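Local coordinates for protein urea carboxylase (Thermus thermophilus, PDB 3OPF) that probably binds ATP and acts as a hydrolase, and carries two carboxyltransferase-type regions, although its own reaction remains uncharacterised, at residues L230-V235 / R359-G364; V225-L230 / A277-V282; V78-R83 / D193-L198. All coordinates share one frame; numbering follows the deposited sequence.

Contact 1 (L230-V235 / R359-G364); sequences LMDLVV and RPLWAG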
ATOM      1  N   LEU A 230      -2.449 -19.515   4.682  1.00 37.21           N
ATOM      2  CA  LEU A 230      -3.029 -18.924   3.478  1.00 35.84           C
ATOM      3  C   LEU A 230      -2.157 -17.806   2.904  1.00 35.70           C
ATOM      4  O   LEU A 230      -1.909 -17.765   1.698  1.00 34.72           O
ATOM      5  CB  LEU A 230      -4.437 -18.394   3.771  1.00 36.55           C
ATOM      6  CG  LEU A 230      -5.245 -17.935   2.555  1.00 36.02           C
ATOM      7  CD1 LEU A 230      -5.192 -18.983   1.432  1.00 33.25           C
ATOM      8  CD2 LEU A 230      -6.670 -17.644   2.956  1.00 37.45           C
ATOM      9  N   MET A 231      -1.707 -16.907   3.776  1.00 35.19           N
ATOM     10  CA  MET A 231      -0.794 -15.831   3.409  1.00 34.94           C
ATOM     11  C   MET A 231       0.002 -15.366   4.642  1.00 31.58           C
ATOM     12  O   MET A 231      -0.383 -14.424   5.331  1.00 30.52           O
ATOM     13  CB  MET A 231      -1.570 -14.665   2.778  1.00 37.44           C
ATOM     14  CG  MET A 231      -0.683 -13.591   2.115  1.00 40.67           C
ATOM     15  SD  MET A 231      -1.599 -12.191   1.409  1.00 46.68           S
ATOM     16  CE  MET A 231      -2.317 -11.456   2.855  1.00 38.33           C
ATOM     17  N   ASP A 232       1.113 -16.042   4.917  1.00 29.28           N
ATOM     18  CA  ASP A 232       1.972 -15.687   6.048  1.00 28.84           C
ATOM     19  C   ASP A 232       2.969 -14.630   5.599  1.00 29.02           C
ATOM     20  O   ASP A 232       3.734 -14.864   4.664  1.00 28.40           O
ATOM     21  CB  ASP A 232       2.736 -16.899   6.569  1.00 31.32           C
ATOM     22  CG  ASP A 232       1.869 -18.127   6.702  1.00 32.71           C
ATOM     23  OD1 ASP A 232       2.291 -19.194   6.204  1.00 35.98           O
ATOM     24  OD2 ASP A 232       0.773 -18.031   7.294  1.00 33.47           O
ATOM     25  N   LEU A 233       2.968 -13.482   6.270  1.00 28.01           N
ATOM     26  CA  LEU A 233       3.848 -12.370   5.916  1.00 30.64           C
ATOM     27  C   LEU A 233       4.736 -11.938   7.090  1.00 30.90           C
ATOM     28  O   LEU A 233       4.265 -11.745   8.212  1.00 31.26           O
ATOM     29  CB  LEU A 233       3.005 -11.168   5.472  1.00 31.78           C
ATOM     30  CG  LEU A 233       2.027 -11.372   4.320  1.00 30.95           C
ATOM     31  CD1 LEU A 233       1.162 -10.117   4.149  1.00 29.96           C
ATOM     32  CD2 LEU A 233       2.775 -11.725   3.035  1.00 28.54           C
ATOM     33  N   VAL A 234       6.024 -11.770   6.827  1.00 27.18           N
ATOM     34  CA  VAL A 234       6.922 -11.161   7.798  1.00 27.27           C
ATOM     35  C   VAL A 234       6.736  -9.654   7.686  1.00 27.78           C
ATOM     36  O   VAL A 234       6.956  -9.089   6.620  1.00 27.78           O
ATOM     37  CB  VAL A 234       8.387 -11.550   7.543  1.00 28.91           C
ATOM     38  CG1 VAL A 234       9.319 -10.794   8.495  1.00 30.00           C
ATOM     39  CG2 VAL A 234       8.565 -13.062   7.698  1.00 25.01           C
ATOM     40  N   VAL A 235       6.269  -9.016   8.762  1.00 26.92           N
ATOM     41  CA  VAL A 235       6.062  -7.570   8.750  1.00 28.57           C
ATOM     42  C   VAL A 235       6.781  -6.876   9.907  1.00 28.39           C
ATOM     43  O   VAL A 235       6.991  -7.462  10.973  1.00 29.29           O
ATOM     44  CB  VAL A 235       4.562  -7.195   8.804  1.00 27.43           C
ATOM     45  CG1 VAL A 235       3.825  -7.794   7.621  1.00 30.78           C
ATOM     46  CG2 VAL A 235       3.936  -7.645  10.115  1.00 24.83           C
ATOM     47  N   ARG A 359       7.381 -11.616  -0.200  1.00 30.41           N
ATOM     48  CA  ARG A 359       6.453 -12.661  -0.610  1.00 29.49           C
ATOM     49  C   ARG A 359       5.892 -13.359   0.629  1.00 29.83           C
ATOM     50  O   ARG A 359       6.425 -13.196   1.728  1.00 27.25           O
ATOM     51  CB  ARG A 359       7.163 -13.678  -1.503  1.00 29.90           C
ATOM     52  CG  ARG A 359       8.376 -14.312  -0.854  1.00 27.51           C
ATOM     53  CD  ARG A 359       8.874 -15.474  -1.687  1.00 33.38           C
ATOM     54  NE  ARG A 359      10.085 -16.089  -1.156  1.00 33.93           N
ATOM     55  CZ  ARG A 359      10.139 -16.923  -0.113  1.00 38.02           C
ATOM     56  NH1 ARG A 359       9.044 -17.251   0.567  1.00 33.04           N
ATOM     57  NH2 ARG A 359      11.311 -17.438   0.255  1.00 38.62           N
ATOM     58  N   PRO A 360       4.808 -14.133   0.462  1.00 28.34           N
ATOM     59  CA  PRO A 360       4.358 -14.957   1.581  1.00 27.55           C
ATOM     60  C   PRO A 360       5.366 -16.064   1.900  1.00 28.18           C
ATOM     61  O   PRO A 360       6.205 -16.390   1.054  1.00 30.74           O
ATOM     62  CB  PRO A 360       3.039 -15.559   1.070  1.00 28.95           C
ATOM     63  CG  PRO A 360       2.606 -14.659  -0.040  1.00 31.05           C
ATOM     64  CD  PRO A 360       3.874 -14.194  -0.676  1.00 28.48           C
ATOM     65  N   LEU A 361       5.290 -16.648   3.093  1.00 29.16           N
ATOM     66  CA  LEU A 361       6.163 -17.782   3.417  1.00 28.77           C
ATOM     67  C   LEU A 361       5.846 -18.978   2.515  1.00 30.08           C
ATOM     68  O   LEU A 361       4.699 -19.150   2.074  1.00 30.31           O
ATOM     69  CB  LEU A 361       6.044 -18.186   4.889  1.00 28.95           C
ATOM     70  CG  LEU A 361       6.455 -17.149   5.943  1.00 31.75           C
ATOM     71  CD1 LEU A 361       6.285 -17.729   7.335  1.00 32.14           C
ATOM     72  CD2 LEU A 361       7.880 -16.656   5.735  1.00 30.70           C
ATOM     73  N   TRP A 362       6.877 -19.771   2.233  1.00 31.23           N
ATOM     74  CA  TRP A 362       6.760 -21.033   1.511  1.00 33.55           C
ATOM     75  C   TRP A 362       7.251 -22.174   2.399  1.00 34.31           C
ATOM     76  O   TRP A 362       8.054 -21.961   3.313  1.00 33.89           O
ATOM     77  CB  TRP A 362       7.645 -21.052   0.261  1.00 35.13           C
ATOM     78  CG  TRP A 362       7.353 -20.047  -0.804  1.00 40.10           C
ATOM     79  CD1 TRP A 362       6.201 -19.343  -0.995  1.00 44.57           C
ATOM     80  CD2 TRP A 362       8.235 -19.677  -1.869  1.00 43.37           C
ATOM     81  NE1 TRP A 362       6.324 -18.527  -2.102  1.00 47.85           N
ATOM     82  CE2 TRP A 362       7.562 -18.724  -2.660  1.00 47.72           C
ATOM     83  CE3 TRP A 362       9.538 -20.054  -2.225  1.00 47.60           C
ATOM     84  CZ2 TRP A 362       8.149 -18.137  -3.787  1.00 48.51           C
ATOM     85  CZ3 TRP A 362      10.121 -19.474  -3.346  1.00 48.95           C
ATOM     86  CH2 TRP A 362       9.426 -18.523  -4.110  1.00 48.89           C
ATOM     87  N   ALA A 363       6.798 -23.389   2.105  1.00 34.01           N
ATOM     88  CA  ALA A 363       7.344 -24.582   2.756  1.00 36.28           C
ATOM     89  C   ALA A 363       8.845 -24.604   2.514  1.00 35.27           C
ATOM     90  O   ALA A 363       9.298 -24.259   1.429  1.00 37.26           O
ATOM     91  CB  ALA A 363       6.702 -25.851   2.197  1.00 35.86           C
ATOM     92  N   GLY A 364       9.609 -24.978   3.533  1.00 36.15           N
ATOM     93  CA  GLY A 364      11.066 -25.023   3.436  1.00 36.01           C
ATOM     94  C   GLY A 364      11.773 -23.733   3.827  1.00 35.44           C
ATOM     95  O   GLY A 364      12.997 -23.721   3.965  1.00 35.23           O
TER
HETATM   96  O   HOH W   1       2.331 -18.185   3.281  1.00 26.17           O
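Leu-361 lays its side chain across that of Asp-232 at about a right angle, so that CD1 of Leu-361 rests 3.7 Å from CB of Asp-232 and the apolar part of the aspartate serves as packing surface. CG of Leu-361 stands anti to its carbonyl carbon (chi1 -62°), and from there the two methyls part: CD1 keeps to Asp-232 while CD2 reaches CG2 of Val-234 at 4.2 Å, again nearly at right angles. Alongside this packing Leu-361 N donates to Asp-232 O at 2.8 Å, in the carbonyl plane, and the same oxygen also takes a CA-H...O contact from CA of Pro-360 at 3.1 Å. The proline ring is met on its CG by CG of Met-231 at 4.1 Å, while CD2 of Leu-233 comes to 3.9 Å from CA of Pro-360. One water accepts from Asp-232 N and donates to Leu-361 O, with a weak bond to OD1 of Asp-232; that carboxylate oxygen is also held by Gly-229 N. Pointing away from 230-235, Arg-359 lays its guanidinium over one face of the Trp-362 ring, offset toward the rim, bonds Pro-360 O through NH1, and forms salt bridges to Glu-212 and Asp-365. The contact thus sets the loop leading to strand 366-368 against the start of edge strand 233-235, with Asp-232 and Leu-361 both touching Leu-274 of the adjacent strand 273-277.

Contact 2 (V225-L230 / A277-V282); sequences VEEPGL and AYKGPV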
ATOM      1  N   VAL A 225       9.707 -23.459   8.290  1.00 33.02           N
ATOM      2  CA  VAL A 225       8.310 -23.510   7.857  1.00 32.70           C
ATOM      3  C   VAL A 225       8.023 -24.895   7.283  1.00 33.73           C
ATOM      4  O   VAL A 225       8.492 -25.230   6.195  1.00 34.83           O
ATOM      5  CB  VAL A 225       7.995 -22.437   6.792  1.00 32.26           C
ATOM      6  CG1 VAL A 225       6.522 -22.508   6.366  1.00 31.87           C
ATOM      7  CG2 VAL A 225       8.339 -21.055   7.315  1.00 32.46           C
ATOM      8  N   GLU A 226       7.268 -25.706   8.022  1.00 33.62           N
ATOM      9  CA  GLU A 226       6.902 -27.039   7.546  1.00 35.74           C
ATOM     10  C   GLU A 226       5.823 -26.908   6.479  1.00 34.98           C
ATOM     11  O   GLU A 226       5.853 -27.598   5.460  1.00 36.14           O
ATOM     12  CB  GLU A 226       6.405 -27.927   8.695  1.00 35.98           C
ATOM     13  CG  GLU A 226       7.402 -28.135   9.845  1.00 39.02           C
ATOM     14  CD  GLU A 226       8.549 -29.089   9.516  1.00 40.20           C
ATOM     15  OE1 GLU A 226       8.674 -29.533   8.355  1.00 41.76           O
ATOM     16  OE2 GLU A 226       9.343 -29.385  10.432  1.00 38.11           O
ATOM     17  N   GLU A 227       4.887 -25.995   6.710  1.00 33.54           N
ATOM     18  CA  GLU A 227       3.744 -25.825   5.837  1.00 35.63           C
ATOM     19  C   GLU A 227       3.197 -24.412   6.020  1.00 35.71           C
ATOM     20  O   GLU A 227       2.946 -23.992   7.141  1.00 34.56           O
ATOM     21  CB  GLU A 227       2.679 -26.866   6.185  1.00 37.87           C
ATOM     22  CG  GLU A 227       1.314 -26.673   5.532  1.00 41.80           C
ATOM     23  CD  GLU A 227       0.284 -27.675   6.039  1.00 46.68           C
ATOM     24  OE1 GLU A 227       0.615 -28.876   6.160  1.00 49.14           O
ATOM     25  OE2 GLU A 227      -0.857 -27.259   6.321  1.00 47.87           O
ATOM     26  N   PRO A 228       3.016 -23.677   4.914  1.00 36.24           N
ATOM     27  CA  PRO A 228       2.509 -22.317   5.007  1.00 36.14           C
ATOM     28  C   PRO A 228       1.010 -22.250   5.299  1.00 35.74           C
ATOM     29  O   PRO A 228       0.275 -23.186   5.010  1.00 35.61           O
ATOM     30  CB  PRO A 228       2.799 -21.751   3.613  1.00 36.41           C
ATOM     31  CG  PRO A 228       2.762 -22.922   2.725  1.00 38.18           C
ATOM     32  CD  PRO A 228       3.354 -24.041   3.524  1.00 37.88           C
ATOM     33  N   GLY A 229       0.581 -21.140   5.885  1.00 35.15           N
ATOM     34  CA  GLY A 229      -0.829 -20.789   5.948  1.00 34.89           C
ATOM     35  C   GLY A 229      -1.290 -20.157   4.647  1.00 36.80           C
ATOM     36  O   GLY A 229      -0.607 -20.234   3.622  1.00 36.80           O
ATOM     37  N   LEU A 230      -2.449 -19.515   4.682  1.00 37.21           N
ATOM     38  CA  LEU A 230      -3.029 -18.924   3.478  1.00 35.84           C
ATOM     39  C   LEU A 230      -2.157 -17.806   2.904  1.00 35.70           C
ATOM     40  O   LEU A 230      -1.909 -17.765   1.698  1.00 34.72           O
ATOM     41  CB  LEU A 230      -4.437 -18.394   3.771  1.00 36.55           C
ATOM     42  CG  LEU A 230      -5.245 -17.935   2.555  1.00 36.02           C
ATOM     43  CD1 LEU A 230      -5.192 -18.983   1.432  1.00 33.25           C
ATOM     44  CD2 LEU A 230      -6.670 -17.644   2.956  1.00 37.45           C
ATOM     45  N   ALA A 277      -3.225 -15.261   8.624  1.00 27.52           N
ATOM     46  CA  ALA A 277      -4.681 -15.112   8.668  1.00 29.96           C
ATOM     47  C   ALA A 277      -5.424 -16.299   8.052  1.00 29.26           C
ATOM     48  O   ALA A 277      -4.956 -16.906   7.080  1.00 30.89           O
ATOM     49  CB  ALA A 277      -5.099 -13.810   8.000  1.00 28.26           C
ATOM     50  N   TYR A 278      -6.565 -16.626   8.660  1.00 29.80           N
ATOM     51  CA  TYR A 278      -7.471 -17.718   8.247  1.00 28.34           C
ATOM     52  C   TYR A 278      -6.909 -19.116   8.531  1.00 29.09           C
ATOM     53  O   TYR A 278      -7.472 -19.869   9.332  1.00 28.73           O
ATOM     54  CB  TYR A 278      -7.902 -17.573   6.782  1.00 29.96           C
ATOM     55  CG  TYR A 278      -8.661 -16.301   6.515  1.00 32.81           C
ATOM     56  CD1 TYR A 278      -8.006 -15.168   6.050  1.00 34.36           C
ATOM     57  CD2 TYR A 278     -10.034 -16.218   6.756  1.00 34.92           C
ATOM     58  CE1 TYR A 278      -8.689 -13.989   5.813  1.00 32.71           C
ATOM     59  CE2 TYR A 278     -10.731 -15.036   6.520  1.00 35.55           C
ATOM     60  CZ  TYR A 278     -10.053 -13.927   6.047  1.00 36.69           C
ATOM     61  OH  TYR A 278     -10.723 -12.748   5.813  1.00 35.40           O
ATOM     62  N   LYS A 279      -5.810 -19.453   7.861  1.00 27.24           N
ATOM     63  CA  LYS A 279      -5.035 -20.653   8.142  1.00 28.84           C
ATOM     64  C   LYS A 279      -3.602 -20.207   8.438  1.00 29.27           C
ATOM     65  O   LYS A 279      -3.006 -19.466   7.654  1.00 29.15           O
ATOM     66  CB  LYS A 279      -5.044 -21.590   6.935  1.00 30.79           C
ATOM     67  CG  LYS A 279      -4.214 -22.865   7.099  1.00 33.16           C
ATOM     68  CD  LYS A 279      -4.183 -23.654   5.810  1.00 40.32           C
ATOM     69  CE  LYS A 279      -3.620 -25.057   6.006  1.00 43.74           C
ATOM     70  NZ  LYS A 279      -2.177 -25.037   6.351  1.00 44.44           N
ATOM     71  N   GLY A 280      -3.068 -20.649   9.575  1.00 30.15           N
ATOM     72  CA  GLY A 280      -1.716 -20.288  10.003  1.00 29.09           C
ATOM     73  C   GLY A 280      -0.711 -21.305   9.502  1.00 29.55           C
ATOM     74  O   GLY A 280      -1.099 -22.334   8.953  1.00 29.32           O
ATOM     75  N   PRO A 281       0.592 -21.028   9.682  1.00 29.12           N
ATOM     76  CA  PRO A 281       1.608 -21.983   9.236  1.00 28.95           C
ATOM     77  C   PRO A 281       1.861 -23.064  10.273  1.00 29.61           C
ATOM     78  O   PRO A 281       1.371 -22.971  11.404  1.00 29.75           O
ATOM     79  CB  PRO A 281       2.848 -21.108   9.091  1.00 28.34           C
ATOM     80  CG  PRO A 281       2.688 -20.096  10.147  1.00 27.63           C
ATOM     81  CD  PRO A 281       1.206 -19.829  10.267  1.00 27.11           C
ATOM     82  N   VAL A 282       2.608 -24.083   9.860  1.00 30.71           N
ATOM     83  CA  VAL A 282       3.128 -25.118  10.741  1.00 31.44           C
ATOM     84  C   VAL A 282       4.634 -24.870  10.814  1.00 31.81           C
ATOM     85  O   VAL A 282       5.320 -24.897   9.785  1.00 32.27           O
ATOM     86  CB  VAL A 282       2.859 -26.523  10.163  1.00 31.95           C
ATOM     87  CG1 VAL A 282       3.416 -27.602  11.071  1.00 34.60           C
ATOM     88  CG2 VAL A 282       1.358 -26.738   9.931  1.00 32.05           C
TER
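Val-282 and Glu-227 form an antiparallel hydrogen-bonded pair in which Val-282 N donates to Glu-227 O at 2.7 Å, nearly straight at 168°. The return is doubled: Val-282 O accepts from Glu-226 N at 2.7 Å and from Glu-227 N at 3.3 Å, which makes a classic beta bulge where the chain turns a corner after strand 221-225. Further along, Leu-230 N reaches Lys-279 O at 3.0 Å, and CA of Gly-229 closes on the same oxygen at 3.1 Å, a CA-H...O contact. The side chains of Glu-227 and Lys-279 cross at about a right angle. The lysine chain runs extended and then bends at chi4 (-68°), bringing NZ to 2.6 Å from OE2 of Glu-227, on the anti lone pair, with a weak second bond to Pro-228 O. CG2 of Val-282 packs 4.0 Å from CB of Glu-227. In the next shell, Thr-284 holds the carboxylate of Glu-226 and Pro-281 packs on Phe-276 and Phe-323. Because Glu-227 and Lys-279 are both exposed, their salt bridge is probably weakened by solvent, and backbone bonding probably contributes much of the pairing.

Contact 3 (V78-R83 / D193-L198); sequences VEIPVR and DRVRFL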
ATOM      1  N   VAL A  78      13.933  13.392 -18.580  1.00 41.73           N
ATOM      2  CA  VAL A  78      14.182  11.974 -18.811  1.00 40.31           C
ATOM      3  C   VAL A  78      13.678  11.571 -20.191  1.00 39.21           C
ATOM      4  O   VAL A  78      12.526  11.834 -20.538  1.00 37.30           O
ATOM      5  CB  VAL A  78      13.479  11.088 -17.758  1.00 39.66           C
ATOM      6  CG1 VAL A  78      13.910   9.633 -17.922  1.00 40.03           C
ATOM      7  CG2 VAL A  78      13.780  11.585 -16.351  1.00 40.52           C
ATOM      8  N   GLU A  79      14.542  10.924 -20.965  1.00 38.09           N
ATOM      9  CA  GLU A  79      14.190  10.444 -22.292  1.00 37.61           C
ATOM     10  C   GLU A  79      13.669   9.016 -22.185  1.00 35.97           C
ATOM     11  O   GLU A  79      14.313   8.165 -21.574  1.00 38.15           O
ATOM     12  CB  GLU A  79      15.415  10.488 -23.204  1.00 40.84           C
ATOM     13  CG  GLU A  79      15.133  11.033 -24.579  1.00 46.40           C
ATOM     14  CD  GLU A  79      16.386  11.109 -25.419  1.00 50.70           C
ATOM     15  OE1 GLU A  79      16.733  12.215 -25.879  1.00 54.26           O
ATOM     16  OE2 GLU A  79      17.027  10.057 -25.606  1.00 54.64           O
ATOM     17  N   ILE A  80      12.497   8.758 -22.764  1.00 33.22           N
ATOM     18  CA  ILE A  80      11.907   7.422 -22.759  1.00 32.29           C
ATOM     19  C   ILE A  80      11.812   6.876 -24.184  1.00 30.91           C
ATOM     20  O   ILE A  80      11.015   7.374 -24.982  1.00 28.60           O
ATOM     21  CB  ILE A  80      10.494   7.430 -22.134  1.00 32.30           C
ATOM     22  CG1 ILE A  80      10.541   7.974 -20.698  1.00 34.83           C
ATOM     23  CG2 ILE A  80       9.879   6.025 -22.171  1.00 30.68           C
ATOM     24  CD1 ILE A  80      11.233   7.058 -19.706  1.00 37.52           C
ATOM     25  N   PRO A  81      12.631   5.856 -24.509  1.00 29.32           N
ATOM     26  CA  PRO A  81      12.509   5.209 -25.804  1.00 30.31           C
ATOM     27  C   PRO A  81      11.265   4.333 -25.872  1.00 30.13           C
ATOM     28  O   PRO A  81      11.023   3.526 -24.968  1.00 30.82           O
ATOM     29  CB  PRO A  81      13.788   4.365 -25.912  1.00 31.01           C
ATOM     30  CG  PRO A  81      14.246   4.161 -24.539  1.00 32.68           C
ATOM     31  CD  PRO A  81      13.748   5.313 -23.718  1.00 29.77           C
ATOM     32  N   VAL A  82      10.488   4.493 -26.937  1.00 28.86           N
ATOM     33  CA  VAL A  82       9.234   3.764 -27.106  1.00 27.57           C
ATOM     34  C   VAL A  82       9.190   3.084 -28.458  1.00 28.69           C
ATOM     35  O   VAL A  82       9.476   3.714 -29.479  1.00 31.26           O
ATOM     36  CB  VAL A  82       8.022   4.711 -27.044  1.00 29.50           C
ATOM     37  CG1 VAL A  82       6.723   3.927 -27.238  1.00 27.35           C
ATOM     38  CG2 VAL A  82       8.008   5.476 -25.739  1.00 31.75           C
ATOM     39  N   ARG A  83       8.853   1.796 -28.457  1.00 28.38           N
ATOM     40  CA  ARG A  83       8.440   1.099 -29.668  1.00 29.21           C
ATOM     41  C   ARG A  83       6.927   1.226 -29.791  1.00 27.29           C
ATOM     42  O   ARG A  83       6.202   0.791 -28.906  1.00 25.44           O
ATOM     43  CB  ARG A  83       8.823  -0.381 -29.620  1.00 29.60           C
ATOM     44  CG  ARG A  83       8.708  -1.056 -30.985  1.00 30.38           C
ATOM     45  CD  ARG A  83       8.694  -2.573 -30.895  1.00 32.06           C
ATOM     46  NE  ARG A  83       9.780  -3.112 -30.073  1.00 30.40           N
ATOM     47  CZ  ARG A  83       9.629  -3.718 -28.891  1.00 29.70           C
ATOM     48  NH1 ARG A  83       8.434  -3.880 -28.334  1.00 28.75           N
ATOM     49  NH2 ARG A  83      10.700  -4.172 -28.256  1.00 31.18           N
ATOM     50  N   ASP A 193       9.604  15.457 -12.493  1.00 39.20           N
ATOM     51  CA  ASP A 193      10.466  15.210 -13.647  1.00 37.83           C
ATOM     52  C   ASP A 193       9.797  15.661 -14.941  1.00 37.87           C
ATOM     53  O   ASP A 193       8.571  15.697 -15.042  1.00 35.40           O
ATOM     54  CB  ASP A 193      10.806  13.721 -13.784  1.00 35.99           C
ATOM     55  CG  ASP A 193      11.983  13.289 -12.923  1.00 40.88           C
ATOM     56  OD1 ASP A 193      12.696  14.139 -12.348  1.00 36.88           O
ATOM     57  OD2 ASP A 193      12.196  12.065 -12.834  1.00 42.30           O
ATOM     58  N   ARG A 194      10.617  15.989 -15.934  1.00 38.39           N
ATOM     59  CA  ARG A 194      10.128  16.224 -17.281  1.00 39.78           C
ATOM     60  C   ARG A 194      10.473  15.032 -18.172  1.00 39.15           C
ATOM     61  O   ARG A 194      11.512  14.378 -17.982  1.00 39.85           O
ATOM     62  CB  ARG A 194      10.690  17.530 -17.830  1.00 41.09           C
ATOM     63  CG  ARG A 194      10.007  18.758 -17.226  1.00 46.81           C
ATOM     64  CD  ARG A 194      10.758  20.032 -17.552  1.00 52.97           C
ATOM     65  NE  ARG A 194      12.044  20.096 -16.858  1.00 59.05           N
ATOM     66  CZ  ARG A 194      13.035  20.934 -17.161  1.00 62.40           C
ATOM     67  NH1 ARG A 194      12.917  21.804 -18.160  1.00 64.58           N
ATOM     68  NH2 ARG A 194      14.162  20.896 -16.458  1.00 65.84           N
ATOM     69  N   VAL A 195       9.596  14.738 -19.130  1.00 36.14           N
ATOM     70  CA  VAL A 195       9.763  13.560 -19.987  1.00 35.06           C
ATOM     71  C   VAL A 195       9.584  13.875 -21.472  1.00 33.66           C
ATOM     72  O   VAL A 195       8.652  14.605 -21.863  1.00 32.91           O
ATOM     73  CB  VAL A 195       8.784  12.435 -19.579  1.00 35.26           C
ATOM     74  CG1 VAL A 195       8.820  11.284 -20.587  1.00 35.29           C
ATOM     75  CG2 VAL A 195       9.108  11.932 -18.175  1.00 38.42           C
ATOM     76  N   ARG A 196      10.484  13.318 -22.283  1.00 31.44           N
ATOM     77  CA  ARG A 196      10.347  13.282 -23.735  1.00 33.03           C
ATOM     78  C   ARG A 196      10.337  11.836 -24.219  1.00 30.92           C
ATOM     79  O   ARG A 196      11.271  11.072 -23.937  1.00 32.11           O
ATOM     80  CB  ARG A 196      11.496  14.019 -24.426  1.00 35.68           C
ATOM     81  CG  ARG A 196      11.439  15.524 -24.354  1.00 42.92           C
ATOM     82  CD  ARG A 196      12.418  16.130 -25.360  1.00 46.34           C
ATOM     83  NE  ARG A 196      12.488  17.586 -25.275  1.00 52.89           N
ATOM     84  CZ  ARG A 196      11.547  18.425 -25.707  1.00 53.72           C
ATOM     85  NH1 ARG A 196      10.422  17.974 -26.258  1.00 54.20           N
ATOM     86  NH2 ARG A 196      11.729  19.733 -25.574  1.00 55.98           N
ATOM     87  N   PHE A 197       9.285  11.470 -24.949  1.00 28.23           N
ATOM     88  CA  PHE A 197       9.198  10.162 -25.601  1.00 29.07           C
ATOM     89  C   PHE A 197       9.833  10.250 -26.983  1.00 30.21           C
ATOM     90  O   PHE A 197       9.686  11.262 -27.681  1.00 30.68           O
ATOM     91  CB  PHE A 197       7.739   9.699 -25.748  1.00 27.56           C
ATOM     92  CG  PHE A 197       7.041   9.427 -24.444  1.00 26.95           C
ATOM     93  CD1 PHE A 197       7.195   8.216 -23.797  1.00 28.43           C
ATOM     94  CD2 PHE A 197       6.224  10.392 -23.862  1.00 27.50           C
ATOM     95  CE1 PHE A 197       6.550   7.961 -22.592  1.00 27.19           C
ATOM     96  CE2 PHE A 197       5.569  10.140 -22.658  1.00 24.65           C
ATOM     97  CZ  PHE A 197       5.738   8.926 -22.023  1.00 26.27           C
ATOM     98  N   LEU A 198      10.548   9.199 -27.375  1.00 31.63           N
ATOM     99  CA  LEU A 198      11.107   9.105 -28.726  1.00 33.26           C
ATOM    100  C   LEU A 198      10.961   7.698 -29.291  1.00 33.28           C
ATOM    101  O   LEU A 198      11.159   6.705 -28.579  1.00 31.15           O
ATOM    102  CB  LEU A 198      12.568   9.566 -28.771  1.00 36.98           C
ATOM    103  CG  LEU A 198      13.650   9.023 -27.842  1.00 41.55           C
ATOM    104  CD1 LEU A 198      13.998   7.571 -28.130  1.00 48.93           C
ATOM    105  CD2 LEU A 198      14.902   9.887 -28.004  1.00 48.49           C
TER
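Val-78 N donates to Arg-194 O at 2.7 Å with an N-H...O angle of 172°, the shortest of five backbone bonds that pass alternately between the two strands; the last runs from Val-82 N to Leu-198 O at 2.8 Å. Val-78, Ile-80, Val-195 and Phe-197 turn to one face. There CG1 of Ile-80 meets CG1 of Val-195 at 3.7 Å, and the Ile-80 and Phe-197 side chains lie side by side. CG2 of Val-82 comes in at the edge of the Phe-197 ring, near its plane, 3.5 Å from CD1, while Val-195 CG1 sits over one face, offset toward the rim. The strands run parallel, 27° between their directions, and their pairing joins the first and last strands of a seven-stranded mixed sheet, consistent with a cyclophilin-like fold, as in the carboxyltransferase C and D family. The rings of His-107 and Tyr-112 also meet that of Phe-197, and Leu-126 packs on Val-195. On the other face, Leu-198 has CG between its backbone N and carbonyl carbon (chi1 52°), which carries CD1 to 3.6 Å from CA of Pro-81 and places CD2 beside the Glu-79 side chain. Near the beginning of the pairing, the carboxylate of Asp-193 is held by a salt bridge to Arg-76, its OD2 3.9 Å from CG2 of Val-78.

In the fold
From the N terminus, contact 3 closes first, bringing 193-198 back to 78-83 across 109 intervening residues and joining the end strands of the N-terminal seven-stranded sheet. Contacts 2 and 1 follow and cross, since their segments alternate: 225-230 pairs with 277-282, and 230-235 waits for 359-364. They share Leu-230, and their centres are about 8 Å apart. Gly-364 N lies 2.9 Å from Val-225 O, a probable hydrogen bond between them. Together they tie the corner between strands 221-225 and 233-235 to the two antiparallel sheets that these strands enter. Contact 3 is remote, its centre about 38 Å from that of contact 1 and 45 Å from that of contact 2.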